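Local coordinates for protein glcnac-alpha-1,4-gal-releasing endo-beta-galactosidase (Clostridium perfringens, PDB 1UPS) that probably hydrolyses O-glycosyl bonds as a calcium-binding family 16 endo-beta-galactosidase that releases GlcNAc-alpha-1,4-Gal from glycans, at residues K64-F69 with E80-W85. Sequence-based numbering, arbitrary orientation.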
loop_
_atom_site.group_PDB
_atom_site.type_symbol
_atom_site.label_atom_id
_atom_site.label_comp_id
_atom_site.label_asym_id
_atom_site.label_seq_id
_atom_site.Cartn_x
_atom_site.Cartn_y
_atom_site.Cartn_z
ATOM N N LYS A 64 -12.006 4.308 -24.741
ATOM C CA LYS A 64 -10.928 3.439 -25.259
ATOM C C LYS A 64 -9.522 4.008 -25.004
ATOM O O LYS A 64 -9.287 5.208 -25.176
ATOM C CB LYS A 64 -11.112 3.156 -26.758
ATOM C CG LYS A 64 -10.231 1.978 -27.251
ATOM C CD LYS A 64 -10.742 1.327 -28.527
ATOM C CE LYS A 64 -9.885 0.096 -28.895
ATOM N NZ LYS A 64 -10.508 -1.215 -28.466
ATOM N N ALA A 65 -8.594 3.121 -24.636
ATOM C CA ALA A 65 -7.215 3.486 -24.336
ATOM C C ALA A 65 -6.387 3.619 -25.597
ATOM O O ALA A 65 -6.666 2.954 -26.603
ATOM C CB ALA A 65 -6.577 2.434 -23.434
ATOM N N ASN A 66 -5.368 4.475 -25.534
ATOM C CA ASN A 66 -4.284 4.426 -26.500
ATOM C C ASN A 66 -3.065 3.829 -25.841
ATOM O O ASN A 66 -2.794 4.102 -24.686
ATOM C CB ASN A 66 -3.989 5.802 -27.086
ATOM C CG ASN A 66 -5.135 6.291 -27.948
ATOM O OD1 ASN A 66 -5.557 5.608 -28.906
ATOM N ND2 ASN A 66 -5.671 7.458 -27.603
ATOM N N TYR A 67 -2.364 2.978 -26.581
ATOM C CA TYR A 67 -1.191 2.288 -26.036
ATOM C C TYR A 67 -0.404 1.640 -27.184
ATOM O O TYR A 67 -0.918 1.503 -28.315
ATOM C CB TYR A 67 -1.590 1.216 -24.994
ATOM C CG TYR A 67 -2.506 0.137 -25.554
ATOM C CD1 TYR A 67 -3.894 0.336 -25.607
ATOM C CD2 TYR A 67 -1.992 -1.061 -26.059
ATOM C CE1 TYR A 67 -4.747 -0.628 -26.139
ATOM C CE2 TYR A 67 -2.847 -2.051 -26.613
ATOM C CZ TYR A 67 -4.225 -1.819 -26.636
ATOM O OH TYR A 67 -5.083 -2.755 -27.177
ATOM N N ARG A 68 0.849 1.295 -26.891
ATOM C CA ARG A 68 1.697 0.494 -27.779
ATOM C C ARG A 68 2.547 -0.402 -26.886
ATOM O O ARG A 68 2.488 -0.303 -25.651
ATOM C CB ARG A 68 2.590 1.371 -28.675
ATOM C CG ARG A 68 3.596 2.278 -27.962
ATOM C CD ARG A 68 4.272 3.354 -28.861
ATOM N NE ARG A 68 5.413 3.980 -28.187
ATOM C CZ ARG A 68 5.381 5.116 -27.495
ATOM N NH1 ARG A 68 6.487 5.562 -26.910
ATOM N NH2 ARG A 68 4.262 5.818 -27.370
ATOM N N PHE A 69 3.304 -1.292 -27.514
ATOM C CA PHE A 69 4.290 -2.090 -26.790
ATOM C C PHE A 69 5.652 -1.692 -27.313
ATOM O O PHE A 69 5.830 -1.601 -28.528
ATOM C CB PHE A 69 4.025 -3.580 -27.009
ATOM C CG PHE A 69 2.746 -4.045 -26.365
ATOM C CD1 PHE A 69 2.754 -4.573 -25.072
ATOM C CD2 PHE A 69 1.528 -3.919 -27.041
ATOM C CE1 PHE A 69 1.556 -4.972 -24.444
ATOM C CE2 PHE A 69 0.329 -4.317 -26.429
ATOM C CZ PHE A 69 0.356 -4.850 -25.136
ATOM N N GLU A 80 -1.896 14.503 -27.432
ATOM C CA GLU A 80 -2.294 15.901 -27.272
ATOM C C GLU A 80 -3.727 16.145 -27.753
ATOM O O GLU A 80 -4.417 17.009 -27.215
ATOM C CB GLU A 80 -1.325 16.822 -28.019
ATOM C CG GLU A 80 -1.508 18.301 -27.681
ATOM C CD GLU A 80 -0.448 19.207 -28.303
ATOM O OE1 GLU A 80 0.620 18.712 -28.769
ATOM O OE2 GLU A 80 -0.686 20.435 -28.319
ATOM N N ASP A 81 -4.162 15.387 -28.760
ATOM C CA ASP A 81 -5.514 15.528 -29.305
ATOM C C ASP A 81 -6.512 14.475 -28.802
ATOM O O ASP A 81 -7.636 14.354 -29.328
ATOM C CB ASP A 81 -5.482 15.608 -30.848
ATOM C CG ASP A 81 -4.836 14.381 -31.505
ATOM O OD1 ASP A 81 -4.289 13.489 -30.798
ATOM O OD2 ASP A 81 -4.826 14.238 -32.743
ATOM N N GLN A 82 -6.120 13.712 -27.780
ATOM C CA GLN A 82 -7.017 12.704 -27.209
ATOM C C GLN A 82 -8.246 13.371 -26.582
ATOM O O GLN A 82 -8.126 14.447 -25.983
ATOM C CB GLN A 82 -6.258 11.845 -26.183
ATOM C CG GLN A 82 -7.048 10.670 -25.626
ATOM C CD GLN A 82 -6.150 9.632 -25.000
ATOM O OE1 GLN A 82 -5.048 9.374 -25.511
ATOM N NE2 GLN A 82 -6.616 9.020 -23.912
ATOM N N LYS A 83 -9.423 12.758 -26.737
ATOM C CA LYS A 83 -10.648 13.341 -26.146
ATOM C C LYS A 83 -10.878 12.850 -24.726
ATOM O O LYS A 83 -10.352 11.794 -24.354
ATOM C CB LYS A 83 -11.867 13.005 -27.008
ATOM C CG LYS A 83 -11.747 13.550 -28.425
ATOM C CD LYS A 83 -13.115 13.478 -29.117
ATOM C CE LYS A 83 -13.252 14.515 -30.217
ATOM N NZ LYS A 83 -12.326 14.223 -31.352
ATOM N N PRO A 84 -11.671 13.576 -23.922
ATOM C CA PRO A 84 -11.992 13.087 -22.568
ATOM C C PRO A 84 -12.602 11.683 -22.596
ATOM O O PRO A 84 -13.349 11.381 -23.550
ATOM C CB PRO A 84 -13.016 14.108 -22.034
ATOM C CG PRO A 84 -12.749 15.382 -22.839
ATOM C CD PRO A 84 -12.250 14.904 -24.206
ATOM N N TRP A 85 -12.321 10.862 -21.576
ATOM C CA TRP A 85 -12.758 9.462 -21.603
ATOM C C TRP A 85 -14.275 9.312 -21.396
ATOM O O TRP A 85 -14.886 8.395 -21.938
ATOM C CB TRP A 85 -11.951 8.598 -20.617
ATOM C CG TRP A 85 -12.336 8.805 -19.199
ATOM C CD1 TRP A 85 -11.884 9.789 -18.351
ATOM C CD2 TRP A 85 -13.268 8.021 -18.444
ATOM N NE1 TRP A 85 -12.483 9.660 -17.117
ATOM C CE2 TRP A 85 -13.333 8.581 -17.143
ATOM C CE3 TRP A 85 -14.033 6.876 -18.725
ATOM C CZ2 TRP A 85 -14.142 8.050 -16.128
ATOM C CZ3 TRP A 85 -14.843 6.346 -17.715
ATOM C CH2 TRP A 85 -14.895 6.946 -16.434
#
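At the mouth of a beta hairpin in the GH16 beta-sandwich domain, N66, beside strand 73-78, and Q82, in the loop after that returning strand, join through their side-chain amides. ND2 of N66 donates to OE1 of Q82 at 2.9 Å, with an N-H...O angle of 161°. The acceptor lies almost exactly in the amide plane of N66, as suits a planar NH2 donor, yet the donor stands above the Q82 carbonyl plane, 75° out of it and off the lone-pair directions. The two amide planes are steeply inclined to each other. Q82 reaches across because its CG is anti to the backbone N (chi1 -174°) and the chain beyond is extended; the shorter N66 side chain comes from the opposite direction. An asparagine and a glutamine fit this partly exposed place, since they can pair without bringing in charge. OE1 of Q82 also accepts from the backbone N of T79, so two donors restrain the carbonyl. No other residues touch between 64-69 and 80-85, so the contact is one amide-to-amide hydrogen bond at the surface. Beside it, the backbone of N66 pairs with Y77 of strand 73-78, while R94 NH2 holds the carbonyls of E80 and Q82, fastening the loop to strand 94-99.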